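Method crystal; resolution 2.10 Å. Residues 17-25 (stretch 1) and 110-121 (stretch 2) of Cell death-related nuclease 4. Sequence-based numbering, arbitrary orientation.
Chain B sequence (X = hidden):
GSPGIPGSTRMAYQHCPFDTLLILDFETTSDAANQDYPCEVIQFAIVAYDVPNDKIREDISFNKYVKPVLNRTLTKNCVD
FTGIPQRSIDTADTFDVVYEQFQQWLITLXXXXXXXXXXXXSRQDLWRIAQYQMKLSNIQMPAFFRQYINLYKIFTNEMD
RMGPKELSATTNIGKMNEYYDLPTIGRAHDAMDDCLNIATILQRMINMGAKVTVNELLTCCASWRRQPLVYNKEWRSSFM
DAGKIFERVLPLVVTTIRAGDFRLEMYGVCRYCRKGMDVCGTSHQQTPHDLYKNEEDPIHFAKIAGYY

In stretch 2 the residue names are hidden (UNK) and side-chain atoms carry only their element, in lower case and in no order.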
# COMPACT_ATOMS: atom_id res chain seq x y z
N PRO B 17 -21.20 -28.64 -22.08
CA PRO B 17 -22.13 -27.99 -23.01
C PRO B 17 -21.56 -26.76 -23.72
O PRO B 17 -22.26 -26.16 -24.53
CB PRO B 17 -23.29 -27.60 -22.10
CG PRO B 17 -22.64 -27.30 -20.80
CD PRO B 17 -21.48 -28.27 -20.68
N PHE B 18 -20.32 -26.40 -23.41
CA PHE B 18 -19.66 -25.25 -24.03
C PHE B 18 -18.60 -25.72 -25.03
O PHE B 18 -17.87 -26.67 -24.77
CB PHE B 18 -19.02 -24.36 -22.97
CG PHE B 18 -19.99 -23.84 -21.95
CD1 PHE B 18 -20.71 -22.69 -22.18
CD2 PHE B 18 -20.18 -24.51 -20.75
CE1 PHE B 18 -21.60 -22.21 -21.24
CE2 PHE B 18 -21.07 -24.04 -19.81
CZ PHE B 18 -21.78 -22.89 -20.05
N ASP B 19 -18.53 -25.04 -26.17
CA ASP B 19 -17.50 -25.34 -27.16
C ASP B 19 -16.18 -24.64 -26.81
O ASP B 19 -15.12 -25.01 -27.31
CB ASP B 19 -17.96 -24.91 -28.56
CG ASP B 19 -18.79 -25.97 -29.25
OD1 ASP B 19 -19.51 -26.72 -28.55
OD2 ASP B 19 -18.73 -26.06 -30.50
N THR B 20 -16.26 -23.63 -25.94
CA THR B 20 -15.09 -22.87 -25.53
C THR B 20 -15.10 -22.62 -24.02
O THR B 20 -16.11 -22.23 -23.45
CB THR B 20 -15.01 -21.51 -26.25
OG1 THR B 20 -15.07 -21.71 -27.67
CG2 THR B 20 -13.72 -20.78 -25.90
N LEU B 21 -13.95 -22.86 -23.39
CA LEU B 21 -13.76 -22.56 -21.98
C LEU B 21 -12.56 -21.64 -21.79
O LEU B 21 -11.45 -21.94 -22.24
CB LEU B 21 -13.56 -23.85 -21.18
CG LEU B 21 -14.75 -24.81 -21.13
CD1 LEU B 21 -14.36 -26.09 -20.40
CD2 LEU B 21 -15.95 -24.16 -20.46
N LEU B 22 -12.79 -20.52 -21.12
CA LEU B 22 -11.75 -19.53 -20.88
C LEU B 22 -11.24 -19.64 -19.45
O LEU B 22 -11.94 -19.29 -18.51
CB LEU B 22 -12.27 -18.12 -21.14
CG LEU B 22 -12.84 -17.85 -22.53
CD1 LEU B 22 -13.35 -16.42 -22.62
CD2 LEU B 22 -11.80 -18.12 -23.61
N ILE B 23 -10.02 -20.14 -19.29
CA ILE B 23 -9.43 -20.25 -17.97
C ILE B 23 -8.98 -18.87 -17.51
O ILE B 23 -8.02 -18.31 -18.04
CB ILE B 23 -8.24 -21.23 -17.96
CG1 ILE B 23 -8.70 -22.65 -18.29
CG2 ILE B 23 -7.54 -21.23 -16.60
CD1 ILE B 23 -8.78 -22.95 -19.77
N LEU B 24 -9.68 -18.33 -16.51
CA LEU B 24 -9.47 -16.95 -16.07
C LEU B 24 -8.69 -16.89 -14.76
O LEU B 24 -8.84 -17.76 -13.89
CB LEU B 24 -10.82 -16.25 -15.91
CG LEU B 24 -10.83 -14.84 -15.32
CD1 LEU B 24 -11.94 -14.02 -15.96
CD2 LEU B 24 -11.00 -14.87 -13.81
N ASP B 25 -7.86 -15.86 -14.61
CA ASP B 25 -7.07 -15.67 -13.40
C ASP B 25 -6.78 -14.19 -13.12
O ASP B 25 -6.26 -13.48 -13.98
CB ASP B 25 -5.76 -16.43 -13.49
CG ASP B 25 -4.92 -16.30 -12.23
OD1 ASP B 25 -4.20 -15.29 -12.08
OD2 ASP B 25 -4.99 -17.21 -11.38
N UNK B 110 -14.93 -13.62 -31.74
CA UNK B 110 -16.20 -14.01 -32.31
C UNK B 110 -17.00 -14.89 -31.38
O UNK B 110 -17.82 -15.71 -31.82
N UNK B 111 -16.78 -14.73 -30.08
CA UNK B 111 -17.50 -15.49 -29.07
C UNK B 111 -18.92 -14.95 -28.89
O UNK B 111 -19.13 -13.74 -28.90
c UNK B 111 -14.71 -15.93 -26.37
c UNK B 111 -16.76 -15.46 -27.73
c UNK B 111 -15.44 -16.23 -27.67
c UNK B 111 -15.68 -17.72 -27.81
N UNK B 112 -19.87 -15.85 -28.72
CA UNK B 112 -21.27 -15.47 -28.53
C UNK B 112 -21.66 -15.56 -27.07
O UNK B 112 -21.08 -16.33 -26.30
c UNK B 112 -22.19 -16.36 -29.38
o UNK B 112 -22.78 -18.25 -31.85
c UNK B 112 -21.94 -16.26 -30.87
c UNK B 112 -22.96 -17.03 -31.68
o UNK B 112 -23.94 -16.41 -32.14
N UNK B 113 -22.66 -14.78 -26.69
CA UNK B 113 -23.16 -14.75 -25.32
C UNK B 113 -23.71 -16.10 -24.88
O UNK B 113 -24.61 -16.65 -25.52
o UNK B 113 -26.08 -11.68 -25.28
c UNK B 113 -24.91 -11.26 -25.44
c UNK B 113 -23.78 -12.27 -25.48
o UNK B 113 -24.64 -10.05 -25.56
c UNK B 113 -24.24 -13.68 -25.18
N UNK B 114 -23.16 -16.63 -23.79
CA UNK B 114 -23.68 -17.85 -23.19
C UNK B 114 -23.18 -19.14 -23.80
O UNK B 114 -23.51 -20.22 -23.31
N UNK B 115 -22.38 -19.04 -24.86
CA UNK B 115 -21.83 -20.22 -25.52
C UNK B 115 -20.38 -20.47 -25.11
O UNK B 115 -19.69 -21.31 -25.69
c UNK B 115 -24.85 -20.38 -29.55
c UNK B 115 -23.41 -20.27 -29.06
n UNK B 115 -24.93 -20.46 -31.03
c UNK B 115 -23.36 -20.16 -27.55
c UNK B 115 -21.93 -20.07 -27.04
N UNK B 116 -19.93 -19.74 -24.10
CA UNK B 116 -18.63 -19.99 -23.48
C UNK B 116 -18.75 -19.70 -21.99
O UNK B 116 -19.64 -18.97 -21.56
c UNK B 116 -17.67 -17.66 -23.80
c UNK B 116 -17.54 -19.12 -24.12
c UNK B 116 -17.91 -14.95 -23.21
c UNK B 116 -18.61 -15.49 -24.27
c UNK B 116 -16.97 -17.10 -22.74
c UNK B 116 -18.49 -16.84 -24.56
c UNK B 116 -17.08 -15.76 -22.45
N UNK B 117 -17.85 -20.29 -21.20
CA UNK B 117 -17.86 -20.09 -19.75
C UNK B 117 -16.45 -19.98 -19.21
O UNK B 117 -15.51 -20.58 -19.75
c UNK B 117 -18.60 -21.23 -19.07
N UNK B 118 -16.30 -19.21 -18.14
CA UNK B 118 -15.00 -19.03 -17.50
C UNK B 118 -14.73 -20.14 -16.49
O UNK B 118 -15.64 -20.62 -15.82
c UNK B 118 -13.61 -15.10 -19.27
c UNK B 118 -14.91 -17.67 -16.82
c UNK B 118 -16.01 -15.82 -18.12
c UNK B 118 -15.96 -14.77 -19.02
c UNK B 118 -13.66 -16.15 -18.37
c UNK B 118 -14.76 -14.41 -19.59
c UNK B 118 -14.86 -16.52 -17.79
N UNK B 119 -13.47 -20.55 -16.41
CA UNK B 119 -13.03 -21.57 -15.46
C UNK B 119 -12.01 -20.96 -14.50
O UNK B 119 -11.09 -20.26 -14.92
c UNK B 119 -12.41 -22.78 -16.17
c UNK B 119 -13.39 -23.34 -17.20
c UNK B 119 -12.00 -23.85 -15.17
N UNK B 120 -12.19 -21.24 -13.21
CA UNK B 120 -11.28 -20.75 -12.18
C UNK B 120 -10.98 -21.88 -11.19
O UNK B 120 -11.68 -22.89 -11.18
s UNK B 120 -12.33 -18.17 -12.54
c UNK B 120 -11.88 -19.55 -11.45
N UNK B 121 -9.95 -21.70 -10.38
CA UNK B 121 -9.57 -22.72 -9.41
C UNK B 121 -10.31 -22.53 -8.08
O UNK B 121 -10.18 -23.35 -7.18
o UNK B 121 -6.54 -21.49 -7.82
c UNK B 121 -8.05 -22.70 -9.18
o UNK B 121 -8.23 -20.38 -8.66
c UNK B 121 -7.58 -21.43 -8.51
O HOH W 1 -8.60 -18.78 -11.11

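Position 110 has no side-chain atoms, and its positive phi, in a Schellman motif closing a helix, favours what the empty side confirms: Gly110. Position 111 carries four carbons forked at the second, its CB directed toward stretch 1; one branch end lies 4.0 Å from Leu22 CD1, another 4.0 Å from Thr20 OG1. This is Leu111. Position 112 has three carbons, the third bearing two oxygens, beyond reach of stretch 1. The atoms fit Glu112. Position 113 repeats that pattern, poorly ordered and also out of reach of stretch 1, and is Glu113.

Position 114 again lacks a side chain and has positive phi, at the third place of a type II turn, where glycine is at ease; its backbone O sits 3.4 Å from Phe18 CE1, at the ring edge. It is Gly114. At 115, four carbons run in a row to a nitrogen, with CB pointing away from stretch 1. This is Lys115, and its NZ forms a salt bridge with Glu112 OE2 at 3.2 Å, tying the two ends of the turn together.

Position 116 shows one carbon and a ring of six carbons, with no hydroxyl; a ring atom comes 3.7 Å from Leu22 CD1. It is Phe116. Position 117 has a single carbon, centred over the face of the Phe18 ring, 3.7 Å from CB to the ring centroid and 9° off the normal. So small a side chain is Ala117, and the contact is a CH-pi one. Position 118 is a second one-carbon, six-carbon-ring residue, with ring atoms 3.6 Å from both Leu22 CD1 and Leu24 CD1: Phe118. Position 119 has one carbon carrying two more, and one of these lies 4.0 Å from Leu21 CB. That is Val119. Position 120 is one carbon then a sulfur, 3.8 Å from Leu24 CD2, hence Cys120. Position 121 has two carbons, the second with two oxygens: Asp121. A water accepts from its backbone N at 3.3 Å and donates to Leu24 O at 3.0 Å.

The contact is a parallel pairing. Leu22 N donates to Ala117 O at 3.0 Å, Val119 N to Leu22 O at 2.9 Å, and Leu24 N to Val119 O at 2.9 Å; Ala117 N to Thr20 O, at 3.4 Å, is weak. Side-chain alternation then sorts the packing: Leu22 joins Phe118 on one face, while Leu21 and Ile23 share the other with Ala117 and Val119. The design rule is a parallel backbone register matched by apolar side chains on both faces, with one salt bridge, Lys115 to Glu112, lying across the turn.

Stretch 2 (110-121) GLEEGKFAFVCD
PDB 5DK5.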